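Local atomic coordinates of inositol-1-monophosphatase (Mycobacterium tuberculosis, PDB entry 2Q74), a protein that probably hydrolyses inositol 1-phosphate to free myo-inositol and phosphate with magnesium as cofactor, the last step of myo-inositol synthesis from glucose 6-phosphate. Residues T63-L66 with L67-L71. Sequence-based numbering, arbitrary orientation.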
ATOM      1  N   THR A  63      -2.564  -8.228  22.564  1.00 69.87           N
ATOM      2  CA  THR A  63      -3.232  -6.941  22.354  1.00 69.67           C
ATOM      3  C   THR A  63      -4.731  -7.037  22.616  1.00 70.00           C
ATOM      4  O   THR A  63      -5.358  -6.098  23.099  1.00 69.50           O
ATOM      5  CB  THR A  63      -3.011  -6.443  20.916  1.00 69.64           C
ATOM      6  OG1 THR A  63      -1.615  -6.362  20.638  1.00 68.68           O
ATOM      7  CG2 THR A  63      -3.628  -5.074  20.711  1.00 69.30           C
ATOM      8  N   GLU A  64      -5.301  -8.184  22.278  1.00 70.79           N
ATOM      9  CA  GLU A  64      -6.691  -8.489  22.620  1.00 71.38           C
ATOM     10  C   GLU A  64      -6.889  -8.456  24.144  1.00 71.11           C
ATOM     11  O   GLU A  64      -7.887  -7.911  24.638  1.00 70.93           O
ATOM     12  CB  GLU A  64      -7.062  -9.871  22.071  1.00 71.87           C
ATOM     13  CG  GLU A  64      -8.491 -10.340  22.358  1.00 73.44           C
ATOM     14  CD  GLU A  64      -9.497  -9.808  21.376  1.00 74.86           C
ATOM     15  OE1 GLU A  64      -9.370  -8.622  21.004  1.00 76.96           O
ATOM     16  OE2 GLU A  64     -10.408 -10.577  20.980  1.00 75.67           O
ATOM     17  N   ARG A  65      -5.932  -9.039  24.870  1.00 70.59           N
ATOM     18  CA  ARG A  65      -5.947  -9.018  26.326  1.00 70.97           C
ATOM     19  C   ARG A  65      -5.879  -7.580  26.870  1.00 69.09           C
ATOM     20  O   ARG A  65      -6.649  -7.214  27.749  1.00 68.87           O
ATOM     21  CB  ARG A  65      -4.807  -9.879  26.906  1.00 70.86           C
ATOM     22  CG  ARG A  65      -5.104 -10.355  28.314  1.00 73.18           C
ATOM     23  CD  ARG A  65      -4.012 -11.208  28.916  1.00 75.87           C
ATOM     24  NE  ARG A  65      -3.801 -12.462  28.187  1.00 79.54           N
ATOM     25  CZ  ARG A  65      -2.763 -12.733  27.391  1.00 81.34           C
ATOM     26  NH1 ARG A  65      -1.797 -11.844  27.187  1.00 81.78           N
ATOM     27  NH2 ARG A  65      -2.689 -13.912  26.786  1.00 82.55           N
ATOM     28  N   LEU A  66      -4.964  -6.775  26.336  1.00 67.44           N
ATOM     29  CA  LEU A  66      -4.827  -5.376  26.729  1.00 66.62           C
ATOM     30  C   LEU A  66      -6.149  -4.657  26.604  1.00 66.45           C
ATOM     31  O   LEU A  66      -6.577  -3.959  27.511  1.00 66.05           O
ATOM     32  CB  LEU A  66      -3.775  -4.678  25.854  1.00 66.40           C
ATOM     33  CG  LEU A  66      -3.387  -3.215  26.141  1.00 66.33           C
ATOM     34  CD1 LEU A  66      -2.068  -2.877  25.467  1.00 64.81           C
ATOM     35  CD2 LEU A  66      -4.446  -2.236  25.705  1.00 64.28           C
ATOM     36  N   LEU A  67      -6.801  -4.841  25.467  1.00 66.74           N
ATOM     37  CA  LEU A  67      -8.057  -4.158  25.172  1.00 66.94           C
ATOM     38  C   LEU A  67      -9.211  -4.612  26.061  1.00 67.99           C
ATOM     39  O   LEU A  67     -10.035  -3.792  26.481  1.00 67.73           O
ATOM     40  CB  LEU A  67      -8.430  -4.368  23.712  1.00 66.37           C
ATOM     41  CG  LEU A  67      -7.607  -3.574  22.708  1.00 65.26           C
ATOM     42  CD1 LEU A  67      -7.856  -4.100  21.312  1.00 64.29           C
ATOM     43  CD2 LEU A  67      -7.935  -2.094  22.783  1.00 64.28           C
ATOM     44  N   ARG A  68      -9.270  -5.914  26.329  1.00 69.02           N
ATOM     45  CA  ARG A  68     -10.297  -6.467  27.202  1.00 70.16           C
ATOM     46  C   ARG A  68     -10.158  -5.958  28.633  1.00 70.76           C
ATOM     47  O   ARG A  68     -11.151  -5.583  29.252  1.00 70.71           O
ATOM     48  CB  ARG A  68     -10.254  -7.996  27.174  1.00 70.18           C
ATOM     49  CG  ARG A  68     -10.835  -8.597  25.889  1.00 70.89           C
ATOM     50  CD  ARG A  68     -10.824 -10.128  25.903  1.00 71.53           C
ATOM     51  NE  ARG A  68     -11.335 -10.689  24.648  1.00 72.75           N
ATOM     52  CZ  ARG A  68     -12.625 -10.858  24.343  1.00 73.05           C
ATOM     53  NH1 ARG A  68     -13.586 -10.524  25.200  1.00 72.88           N
ATOM     54  NH2 ARG A  68     -12.955 -11.371  23.163  1.00 73.56           N
ATOM     55  N   ASP A  69      -8.926  -5.941  29.143  1.00 71.46           N
ATOM     56  CA  ASP A  69      -8.645  -5.452  30.488  1.00 71.90           C
ATOM     57  C   ASP A  69      -8.995  -3.982  30.592  1.00 71.56           C
ATOM     58  O   ASP A  69      -9.706  -3.580  31.495  1.00 71.96           O
ATOM     59  CB  ASP A  69      -7.170  -5.670  30.856  1.00 72.22           C
ATOM     60  CG  ASP A  69      -6.796  -7.152  30.951  1.00 73.76           C
ATOM     61  OD1 ASP A  69      -7.699  -7.988  31.161  1.00 76.66           O
ATOM     62  OD2 ASP A  69      -5.596  -7.489  30.817  1.00 75.10           O
ATOM     63  N   ARG A  70      -8.519  -3.184  29.651  1.00 71.14           N
ATOM     64  CA  ARG A  70      -8.765  -1.749  29.692  1.00 70.85           C
ATOM     65  C   ARG A  70     -10.254  -1.429  29.601  1.00 71.74           C
ATOM     66  O   ARG A  70     -10.737  -0.464  30.186  1.00 71.65           O
ATOM     67  CB  ARG A  70      -7.988  -1.047  28.577  1.00 70.23           C
ATOM     68  CG  ARG A  70      -6.472  -1.046  28.781  1.00 67.52           C
ATOM     69  CD  ARG A  70      -6.057  -0.081  29.863  1.00 62.95           C
ATOM     70  NE  ARG A  70      -6.327   1.298  29.467  1.00 61.76           N
ATOM     71  CZ  ARG A  70      -6.823   2.239  30.259  1.00 59.70           C
ATOM     72  NH1 ARG A  70      -7.154   1.971  31.510  1.00 60.27           N
ATOM     73  NH2 ARG A  70      -7.004   3.459  29.795  1.00 58.56           N
ATOM     74  N   LEU A  71     -10.982  -2.251  28.862  1.00 72.86           N
ATOM     75  CA  LEU A  71     -12.417  -2.090  28.742  1.00 73.69           C
ATOM     76  C   LEU A  71     -13.133  -2.507  30.016  1.00 73.80           C
ATOM     77  O   LEU A  71     -14.155  -1.929  30.364  1.00 73.83           O
ATOM     78  CB  LEU A  71     -12.947  -2.865  27.538  1.00 74.19           C
ATOM     79  CG  LEU A  71     -12.854  -2.128  26.194  1.00 74.85           C
ATOM     80  CD1 LEU A  71     -13.072  -3.076  25.033  1.00 74.92           C
ATOM     81  CD2 LEU A  71     -13.840  -0.969  26.125  1.00 75.09           C
TER
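Asp69 N donates to Arg65 O at 3.0 Å, one of four successive backbone bonds, N-H of residue i+4 to C=O of residue i, that join 63-66 to 67-71 within helix 55-74; Leu67 N to Thr63 O, Arg68 N to Glu64 O and Arg70 N to Leu66 O are the other three. One turn apart, Glu64 and Arg68 add a side-chain link. Glu64 sends CG anti to its backbone N (chi1 180°) and then bends at chi2 (83°), which carries the carboxylate to the guanidinium of Arg68, whose chain runs extended from CG to NE. The two flat groups stand perpendicular, and OE2 of Glu64 meets NH2 of Arg68 at 3.4 Å, a salt bridge whose hydrogen bond is weak and bent. The aliphatic part of Glu64 also lies against the arginine, CG to Arg68 NE at 3.7 Å. Arg65 and Asp69 run side by side in the same direction, but OD2 of Asp69 approaches the methylene CG of Arg65 (3.8 Å), while the guanidinium of Arg65 turns to Asp62 in a salt bridge. Leu66 and Arg70 also lie alongside each other, CD2 of the leucine 3.9 Å from CG of the arginine. Beyond this methyl-to-methylene contact, Arg70 NH1 hydrogen-bonds to Gln73 OE1, and NE forms a salt bridge with Glu21 of helix 8-33, whose Phe25 touches Leu66. Thr63 and Glu64 both pack on Pro105, close to Ile106 and Glu83, which probably bind substrate and magnesium, as in relatives. Because the two carry opposite charges one turn apart, Arg68 probably offsets some of the negative charge of buried Glu64, though the long, bent bond suggests a loose pairing rather than a tight one.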